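V-type ATP synthase alpha chain (Thermoplasma volcanium, PDB 4O1S) forms an all-beta intein splicing domain of the hedgehog/intein (Hint) type, carried within a V-type ATPase subunit A precursor. Local coordinates at residues Ala120-Ser125 with Glu162-Leu167; Lys72-Tyr77 with Asp143-Asp148; Glu33-Glu38 with Ile46-Pro51. All coordinates share one frame; numbering follows the deposited sequence.

Interaction 1 of 3, residues Ala120-Ser125 with Glu162-Leu167; sequences AAVAES and EGLLVL
V122 and V166 touch methyl to methyl where the end of strand 118-122 meets the start of strand 165-168, a single beta bridge between two sheets of the Hint domain, centred on A121 and L165. The strand axes cross at 122°, so the pairing is brief: V166 N donates to A120 O (3.1 Å) and V122 N to L164 O (2.8 Å). Each valine has CG1 anti to its backbone N (chi1 172° and -178°) and offers the other branch to the contact, CG2 of V122 meeting CG2 of V166 at 3.7 Å with the side chains about at right angles. Next to this pair, CB of A120 faces CB of V166, and F98 touches both residues. L164 is the larger bump: its CB and CD1 lie against V122, at CB and the carbonyl O, the two side chains crossing at about a right angle with their CB atoms 4.0 Å apart; I159 packs against both. The methyl of A121 sits in the bend of the facing chain, near the carbonyls of G163 and L164 and 4.2 Å from CD2 of L165. Beyond the bridge a water donates to V122 O at 2.7 Å and, weakly, to G163 O.

Interaction 2 of 3, residues Lys72-Tyr77 with Asp143-Asp148; sequences KGKSSY and DFDVYD
K74 and D145, like K72 and Y147, face each other across an antiparallel strand pair, 72-75 with 143-148. The backbone carries four hydrogen bonds. G73 and V146 form one hydrogen-bonded pair, with G73 N to V146 O at 2.7 Å and a return bond from V146 N to G73 O; S75 and F144 form the other, each donating its N to the carbonyl of its partner.

Charge gathers on the face that holds K72, K74, D145 and Y147. The K74 chain bends at chi2 (-61°) and again at chi3, and its NZ ends between two carboxylates. It donates to D145 OD1 at 2.9 Å, from above the carboxylate plane, and more weakly to D143 OD2 at 3.2 Å. One ammonium thus links two acidic residues of the same strand in a salt-bridge network. K72 NZ lies 4.5 Å from D145 OD2, too far for a salt bridge, but would still add positive potential there.

Apolar contacts lie on both faces. K72 is extended and runs beside Y147 in the same direction, its CG 3.5 Å from CE1 of the ring; Y26 of helix 22-31 meets that ring edge-to-face. On the other face, CB of S75 packs on CG1 of V146 at 3.8 Å.

Polar groups gather at the corner at S76. The F144 ring has Y77 N and S76 O at its edge, and S75 OG hydrogen-bonds Y77 O across the corner. Here the chain leaves the sheet of strand 61-75 for that of strand 77-83, the passage of strands from one sheet into another that builds the curved all-beta Hint fold.

Interaction 3 of 3, residues Glu33-Glu38 with Ile46-Pro51; sequences EDNIVE and IHLKDP
The carboxamide of N35 is turned so that K49 N approaches its OD1 from above the amide plane, 35° out of it, in a hydrogen bond of 2.9 Å. Its other end, ND2, has CD1 of L48 at 3.7 Å and donates to the carbonyl of E29 in helix 22-31, so bonds at both ends fix the rotation of the group. K49 CB and CG lie over one face of the D34 carboxylate, the two side chains crossing at about a right angle. A third flat group, the H47 imidazole, is held through ND1 by the carbonyl of R68, while CB of the same residue lies beside I36 O.

These groups stand at the open end of the beta hairpin of strands 36-40 and 43-58, away from its turn. I36 and H47 are its hydrogen-bonded pair here, with H47 N to I36 O at 2.8 Å and I36 N to H47 O at 3.1 Å. In the neighbouring non-hydrogen-bonded pair, V37 and I46 lie side by side with their CG2 atoms 4.1 Å apart. CG2 of I46 also touches CB of N35 at 3.7 Å, and R30 of helix 22-31 packs on both V37 and I46.

The K49 chain bends at chi2, chi3 and chi4, and its NZ makes a weak hydrogen bond to D34 O; the same NZ stays 4.5 Å from D34 OD1, too far for a salt bridge. D34 OD2 faces D50 OD2 across 4.3 Å. The N35 amide therefore supplies a neutral hydrogen-bonded tie where the strands part, whereas the ammonium, nearer D34 than D50, may partly offset the charge of D34.

From the N terminus, the first contact to close is interaction 3, a short hairpin closure after helix 22-31 that adds the outermost strand 36-40 to the five-stranded sheet. The chain then turns back as strand 61-75, neighbour of 43-58, and opens interaction 2, which joins it to strand 143-149 in the same sheet. Before that loop closes, residues 120-125 open interaction 1, which closes last at 162-167; interactions 1 and 2 therefore cross along the chain, while interaction 3 precedes both. Interactions 2 and 3 come within about 6 Å at their nearest atoms. Interaction 1, on the opposite side of the chain's centre from both, ties the sheet of strand 118-122 to that of strand 165-168.

Interaction 1 of 3, residues Ala120-Ser125 with Glu162-Leu167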
loop_
_atom_site.group_PDB
_atom_site.type_symbol
_atom_site.label_atom_id
_atom_site.label_comp_id
_atom_site.label_asym_id
_atom_site.label_seq_id
_atom_site.Cartn_x
_atom_site.Cartn_y
_atom_site.Cartn_z
ATOM N N ALA A 120 -9.151 -1.363 -7.994
ATOM C CA ALA A 120 -9.375 -2.583 -7.242
ATOM C C ALA A 120 -9.354 -2.338 -5.730
ATOM O O ALA A 120 -8.414 -1.754 -5.180
ATOM C CB ALA A 120 -8.329 -3.627 -7.635
ATOM N N ALA A 121 -10.414 -2.790 -5.075
ATOM C CA ALA A 121 -10.537 -2.719 -3.642
ATOM C C ALA A 121 -11.027 -4.080 -3.184
ATOM O O ALA A 121 -11.448 -4.891 -3.999
ATOM C CB ALA A 121 -11.531 -1.664 -3.268
ATOM N N VAL A 122 -10.985 -4.331 -1.882
ATOM C CA VAL A 122 -11.499 -5.575 -1.344
ATOM C C VAL A 122 -12.681 -5.330 -0.400
ATOM O O VAL A 122 -12.587 -4.521 0.523
ATOM C CB VAL A 122 -10.398 -6.290 -0.604
ATOM C CG1 VAL A 122 -10.941 -7.490 0.127
ATOM C CG2 VAL A 122 -9.348 -6.697 -1.583
ATOM N N ALA A 123 -13.796 -6.022 -0.637
ATOM C CA ALA A 123 -14.977 -5.893 0.218
ATOM C C ALA A 123 -14.764 -6.455 1.644
ATOM O O ALA A 123 -14.117 -7.498 1.832
ATOM C CB ALA A 123 -16.156 -6.579 -0.446
ATOM N N GLU A 124 -15.328 -5.777 2.643
ATOM C CA GLU A 124 -15.199 -6.213 4.039
ATOM C C GLU A 124 -15.959 -7.506 4.297
ATOM O O GLU A 124 -15.525 -8.356 5.074
ATOM C CB GLU A 124 -15.735 -5.132 4.977
ATOM C CG GLU A 124 -15.424 -3.716 4.518
ATOM C CD GLU A 124 -14.892 -2.837 5.645
ATOM O OE1 GLU A 124 -15.216 -3.118 6.825
ATOM O OE2 GLU A 124 -14.146 -1.871 5.347
ATOM N N SER A 125 -17.107 -7.633 3.638
ATOM C CA SER A 125 -18.009 -8.762 3.817
ATOM C C SER A 125 -17.327 -10.117 3.600
ATOM O O SER A 125 -17.182 -10.893 4.548
ATOM C CB SER A 125 -19.216 -8.602 2.887
ATOM O OG SER A 125 -19.980 -9.797 2.806
ATOM N N GLU A 162 -7.702 3.535 3.394
ATOM C CA GLU A 162 -9.084 3.521 3.802
ATOM C C GLU A 162 -9.920 2.735 2.791
ATOM O O GLU A 162 -10.106 3.186 1.664
ATOM C CB GLU A 162 -9.582 4.958 3.870
ATOM C CG GLU A 162 -9.159 5.665 5.118
ATOM C CD GLU A 162 -9.935 5.158 6.304
ATOM O OE1 GLU A 162 -11.080 4.668 6.099
ATOM O OE2 GLU A 162 -9.391 5.235 7.429
ATOM N N GLY A 163 -10.418 1.562 3.171
ATOM C CA GLY A 163 -11.363 0.858 2.318
ATOM C C GLY A 163 -10.721 -0.277 1.552
ATOM O O GLY A 163 -11.212 -0.677 0.498
ATOM N N LEU A 164 -9.611 -0.782 2.088
ATOM C CA LEU A 164 -8.951 -1.966 1.566
ATOM C C LEU A 164 -8.627 -1.862 0.076
ATOM O O LEU A 164 -9.024 -2.720 -0.729
ATOM C CB LEU A 164 -9.794 -3.216 1.830
ATOM C CG LEU A 164 -10.423 -3.400 3.209
ATOM C CD1 LEU A 164 -11.152 -4.706 3.243
ATOM C CD2 LEU A 164 -9.403 -3.396 4.299
ATOM N N LEU A 165 -7.915 -0.808 -0.296
ATOM C CA LEU A 165 -7.420 -0.719 -1.659
ATOM C C LEU A 165 -6.278 -1.718 -1.859
ATOM O O LEU A 165 -5.600 -2.147 -0.892
ATOM C CB LEU A 165 -6.960 0.695 -1.973
ATOM C CG LEU A 165 -8.082 1.726 -1.872
ATOM C CD1 LEU A 165 -7.511 3.131 -1.701
ATOM C CD2 LEU A 165 -8.978 1.659 -3.110
ATOM N N VAL A 166 -6.091 -2.098 -3.121
ATOM C CA VAL A 166 -5.145 -3.130 -3.465
ATOM C C VAL A 166 -3.995 -2.465 -4.178
ATOM O O VAL A 166 -4.177 -1.861 -5.257
ATOM C CB VAL A 166 -5.783 -4.211 -4.380
ATOM C CG1 VAL A 166 -4.760 -5.328 -4.677
ATOM C CG2 VAL A 166 -7.058 -4.773 -3.746
ATOM N N LEU A 167 -2.808 -2.584 -3.586
ATOM C CA LEU A 167 -1.662 -1.810 -4.050
ATOM C C LEU A 167 -0.588 -2.714 -4.597
ATOM O O LEU A 167 -0.133 -3.636 -3.918
ATOM C CB LEU A 167 -1.138 -0.931 -2.921
ATOM C CG LEU A 167 -2.263 -0.007 -2.439
ATOM C CD1 LEU A 167 -2.057 0.596 -1.066
ATOM C CD2 LEU A 167 -2.440 1.080 -3.468
HETATM O O HOH W 1 -6.169 -1.012 -7.062
HETATM O O HOH W 2 -13.814 -2.386 1.536
#

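Interaction 2 of 3, residues Lys72-Tyr77 with Asp143-Asp148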
loop_
_atom_site.group_PDB
_atom_site.type_symbol
_atom_site.label_atom_id
_atom_site.label_comp_id
_atom_site.label_asym_id
_atom_site.label_seq_id
_atom_site.Cartn_x
_atom_site.Cartn_y
_atom_site.Cartn_z
ATOM N N LYS A 72 11.331 3.017 4.892
ATOM C CA LYS A 72 10.938 4.400 5.091
ATOM C C LYS A 72 11.848 5.280 4.268
ATOM O O LYS A 72 13.074 5.181 4.363
ATOM C CB LYS A 72 11.033 4.780 6.563
ATOM C CG LYS A 72 10.807 6.250 6.826
ATOM C CD LYS A 72 10.938 6.605 8.299
ATOM C CE LYS A 72 11.387 8.045 8.462
ATOM N NZ LYS A 72 11.340 8.417 9.898
ATOM N N GLY A 73 11.257 6.145 3.457
ATOM C CA GLY A 73 12.035 7.041 2.626
ATOM C C GLY A 73 11.458 8.439 2.581
ATOM O O GLY A 73 10.750 8.874 3.495
ATOM N N LYS A 74 11.773 9.146 1.499
ATOM C CA LYS A 74 11.280 10.505 1.276
ATOM C C LYS A 74 10.683 10.601 -0.115
ATOM O O LYS A 74 11.211 10.039 -1.073
ATOM C CB LYS A 74 12.412 11.538 1.408
ATOM C CG LYS A 74 12.858 11.862 2.864
ATOM C CD LYS A 74 11.724 12.453 3.681
ATOM C CE LYS A 74 12.196 13.571 4.578
ATOM N NZ LYS A 74 11.034 14.056 5.385
ATOM N N SER A 75 9.572 11.310 -0.234
ATOM C CA SER A 75 9.122 11.714 -1.556
ATOM C C SER A 75 8.760 13.199 -1.524
ATOM O O SER A 75 8.372 13.742 -0.484
ATOM C CB SER A 75 7.947 10.872 -2.035
ATOM O OG SER A 75 7.346 11.440 -3.195
ATOM N N SER A 76 8.930 13.844 -2.668
ATOM C CA SER A 76 8.573 15.229 -2.861
ATOM C C SER A 76 7.133 15.312 -3.268
ATOM O O SER A 76 6.540 16.399 -3.274
ATOM C CB SER A 76 9.406 15.805 -4.005
ATOM O OG SER A 76 10.709 16.094 -3.561
ATOM N N TYR A 77 6.586 14.168 -3.659
ATOM C CA TYR A 77 5.273 14.149 -4.262
ATOM C C TYR A 77 4.425 13.049 -3.681
ATOM O O TYR A 77 4.908 11.950 -3.416
ATOM C CB TYR A 77 5.371 13.948 -5.775
ATOM C CG TYR A 77 6.136 15.026 -6.447
ATOM C CD1 TYR A 77 5.547 16.243 -6.718
ATOM C CD2 TYR A 77 7.466 14.846 -6.778
ATOM C CE1 TYR A 77 6.257 17.261 -7.323
ATOM C CE2 TYR A 77 8.191 15.858 -7.381
ATOM C CZ TYR A 77 7.583 17.063 -7.655
ATOM O OH TYR A 77 8.302 18.081 -8.256
ATOM N N ASP A 143 7.443 17.700 1.656
ATOM C CA ASP A 143 8.585 16.901 2.110
ATOM C C ASP A 143 8.054 15.687 2.874
ATOM O O ASP A 143 8.010 15.662 4.111
ATOM C CB ASP A 143 9.575 17.726 2.962
ATOM C CG ASP A 143 10.859 16.926 3.350
ATOM O OD1 ASP A 143 11.383 16.131 2.515
ATOM O OD2 ASP A 143 11.344 17.109 4.500
ATOM N N PHE A 144 7.639 14.678 2.129
ATOM C CA PHE A 144 6.899 13.617 2.764
ATOM C C PHE A 144 7.762 12.435 3.137
ATOM O O PHE A 144 8.648 12.004 2.379
ATOM C CB PHE A 144 5.757 13.162 1.884
ATOM C CG PHE A 144 4.962 14.288 1.302
ATOM C CD1 PHE A 144 4.021 14.953 2.069
ATOM C CD2 PHE A 144 5.126 14.652 -0.037
ATOM C CE1 PHE A 144 3.258 15.974 1.515
ATOM C CE2 PHE A 144 4.374 15.680 -0.607
ATOM C CZ PHE A 144 3.442 16.346 0.168
ATOM N N ASP A 145 7.496 11.941 4.337
ATOM C CA ASP A 145 7.946 10.627 4.731
ATOM C C ASP A 145 7.086 9.587 4.026
ATOM O O ASP A 145 5.851 9.657 4.069
ATOM C CB ASP A 145 7.780 10.474 6.234
ATOM C CG ASP A 145 8.815 11.231 6.996
ATOM O OD1 ASP A 145 9.862 11.567 6.386
ATOM O OD2 ASP A 145 8.579 11.464 8.195
ATOM N N VAL A 146 7.716 8.628 3.362
ATOM C CA VAL A 146 6.932 7.573 2.739
ATOM C C VAL A 146 7.432 6.207 3.195
ATOM O O VAL A 146 8.568 6.072 3.655
ATOM C CB VAL A 146 6.854 7.700 1.182
ATOM C CG1 VAL A 146 6.180 8.982 0.799
ATOM C CG2 VAL A 146 8.226 7.644 0.556
ATOM N N TYR A 147 6.559 5.212 3.078
ATOM C CA TYR A 147 6.780 3.890 3.654
ATOM C C TYR A 147 6.330 2.802 2.683
ATOM O O TYR A 147 5.446 3.011 1.847
ATOM C CB TYR A 147 5.995 3.750 4.961
ATOM C CG TYR A 147 6.390 4.739 6.040
ATOM C CD1 TYR A 147 7.325 4.387 7.007
ATOM C CD2 TYR A 147 5.840 6.026 6.095
ATOM C CE1 TYR A 147 7.699 5.264 8.001
ATOM C CE2 TYR A 147 6.212 6.924 7.097
ATOM C CZ TYR A 147 7.154 6.532 8.050
ATOM O OH TYR A 147 7.575 7.377 9.070
ATOM N N ASP A 148 6.949 1.637 2.809
ATOM C CA ASP A 148 6.605 0.469 2.012
ATOM C C ASP A 148 6.895 -0.746 2.871
ATOM O O ASP A 148 7.714 -0.695 3.783
ATOM C CB ASP A 148 7.453 0.431 0.735
ATOM C CG ASP A 148 6.964 -0.610 -0.287
ATOM O OD1 ASP A 148 5.871 -1.187 -0.076
ATOM O OD2 ASP A 148 7.672 -0.829 -1.314
#

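Interaction 3 of 3, residues Glu33-Glu38 with Ile46-Pro51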
loop_
_atom_site.group_PDB
_atom_site.type_symbol
_atom_site.label_atom_id
_atom_site.label_comp_id
_atom_site.label_asym_id
_atom_site.label_seq_id
_atom_site.Cartn_x
_atom_site.Cartn_y
_atom_site.Cartn_z
ATOM N N GLU A 33 14.951 -4.663 19.651
ATOM C CA GLU A 33 16.321 -5.242 19.694
ATOM C C GLU A 33 16.503 -6.417 18.707
ATOM O O GLU A 33 17.516 -6.513 18.025
ATOM C CB GLU A 33 16.707 -5.652 21.121
ATOM C CG GLU A 33 17.641 -6.877 21.196
ATOM C CD GLU A 33 16.891 -8.194 21.468
ATOM O OE1 GLU A 33 15.641 -8.186 21.458
ATOM O OE2 GLU A 33 17.551 -9.237 21.697
ATOM N N ASP A 34 15.508 -7.299 18.683
ATOM C CA ASP A 34 15.234 -8.287 17.650
ATOM C C ASP A 34 15.626 -7.938 16.190
ATOM O O ASP A 34 16.034 -8.815 15.425
ATOM C CB ASP A 34 13.711 -8.500 17.646
ATOM C CG ASP A 34 13.294 -9.794 18.282
ATOM O OD1 ASP A 34 14.170 -10.465 18.888
ATOM O OD2 ASP A 34 12.082 -10.123 18.180
ATOM N N ASN A 35 15.442 -6.685 15.787
ATOM C CA ASN A 35 15.425 -6.347 14.365
ATOM C C ASN A 35 16.707 -5.700 13.921
ATOM O O ASN A 35 17.484 -5.213 14.736
ATOM C CB ASN A 35 14.255 -5.409 14.011
ATOM C CG ASN A 35 12.891 -6.051 14.230
ATOM O OD1 ASN A 35 12.755 -7.283 14.263
ATOM N ND2 ASN A 35 11.870 -5.217 14.375
ATOM N N ILE A 36 16.919 -5.675 12.614
ATOM C CA ILE A 36 18.094 -5.004 12.086
ATOM C C ILE A 36 17.697 -3.795 11.248
ATOM O O ILE A 36 16.851 -3.894 10.341
ATOM C CB ILE A 36 18.990 -5.973 11.299
ATOM C CG1 ILE A 36 19.367 -7.152 12.188
ATOM C CG2 ILE A 36 20.257 -5.284 10.849
ATOM C CD1 ILE A 36 20.386 -8.108 11.574
ATOM N N VAL A 37 18.285 -2.647 11.579
ATOM C CA VAL A 37 17.931 -1.405 10.894
ATOM C C VAL A 37 19.087 -0.957 10.079
ATOM O O VAL A 37 20.190 -0.798 10.586
ATOM C CB VAL A 37 17.570 -0.260 11.852
ATOM C CG1 VAL A 37 17.333 1.021 11.079
ATOM C CG2 VAL A 37 16.333 -0.625 12.659
ATOM N N GLU A 38 18.831 -0.762 8.797
ATOM C CA GLU A 38 19.881 -0.333 7.897
ATOM C C GLU A 38 19.523 0.965 7.202
ATOM O O GLU A 38 18.507 1.061 6.521
ATOM C CB GLU A 38 20.203 -1.437 6.905
ATOM C CG GLU A 38 21.538 -1.983 7.196
ATOM C CD GLU A 38 21.630 -3.440 6.878
ATOM O OE1 GLU A 38 20.833 -3.866 6.007
ATOM O OE2 GLU A 38 22.493 -4.140 7.488
ATOM N N ILE A 46 14.050 -1.834 7.756
ATOM C CA ILE A 46 14.069 -2.671 8.924
ATOM C C ILE A 46 13.847 -4.088 8.471
ATOM O O ILE A 46 12.909 -4.396 7.724
ATOM C CB ILE A 46 12.999 -2.305 9.965
ATOM C CG1 ILE A 46 12.915 -0.795 10.190
ATOM C CG2 ILE A 46 13.273 -3.048 11.280
ATOM C CD1 ILE A 46 11.681 -0.428 10.998
ATOM N N HIS A 47 14.733 -4.952 8.925
ATOM C CA HIS A 47 14.562 -6.356 8.684
ATOM C C HIS A 47 13.958 -6.985 9.948
ATOM O O HIS A 47 14.508 -6.892 11.045
ATOM C CB HIS A 47 15.903 -6.976 8.268
ATOM C CG HIS A 47 15.815 -8.420 7.895
ATOM N ND1 HIS A 47 14.659 -8.994 7.411
ATOM C CD2 HIS A 47 16.730 -9.419 7.971
ATOM C CE1 HIS A 47 14.874 -10.278 7.184
ATOM N NE2 HIS A 47 16.122 -10.560 7.516
ATOM N N LEU A 48 12.805 -7.602 9.785
ATOM C CA LEU A 48 12.030 -8.074 10.914
ATOM C C LEU A 48 12.425 -9.484 11.329
ATOM O O LEU A 48 12.311 -10.416 10.531
ATOM C CB LEU A 48 10.534 -8.057 10.548
ATOM C CG LEU A 48 9.729 -6.769 10.759
ATOM C CD1 LEU A 48 10.607 -5.533 10.872
ATOM C CD2 LEU A 48 8.765 -6.630 9.639
ATOM N N LYS A 49 12.862 -9.644 12.578
ATOM C CA LYS A 49 13.070 -10.980 13.138
ATOM C C LYS A 49 11.782 -11.846 13.061
ATOM O O LYS A 49 11.835 -12.963 12.553
ATOM C CB LYS A 49 13.640 -10.907 14.557
ATOM C CG LYS A 49 13.696 -12.253 15.256
ATOM C CD LYS A 49 15.038 -12.947 15.043
ATOM C CE LYS A 49 15.998 -12.722 16.222
ATOM N NZ LYS A 49 17.226 -11.906 15.867
ATOM N N ASP A 50 10.642 -11.326 13.535
ATOM C CA ASP A 50 9.336 -11.968 13.311
ATOM C C ASP A 50 8.614 -11.254 12.205
ATOM O O ASP A 50 8.255 -10.078 12.356
ATOM C CB ASP A 50 8.405 -11.851 14.517
ATOM C CG ASP A 50 8.924 -12.542 15.736
ATOM O OD1 ASP A 50 9.692 -13.519 15.601
ATOM O OD2 ASP A 50 8.551 -12.104 16.844
ATOM N N PRO A 51 8.339 -11.968 11.110
ATOM C CA PRO A 51 7.613 -11.381 9.978
ATOM C C PRO A 51 6.281 -10.802 10.434
ATOM O O PRO A 51 5.623 -11.338 11.328
ATOM C CB PRO A 51 7.365 -12.581 9.068
ATOM C CG PRO A 51 7.347 -13.761 10.014
ATOM C CD PRO A 51 8.428 -13.432 11.016
#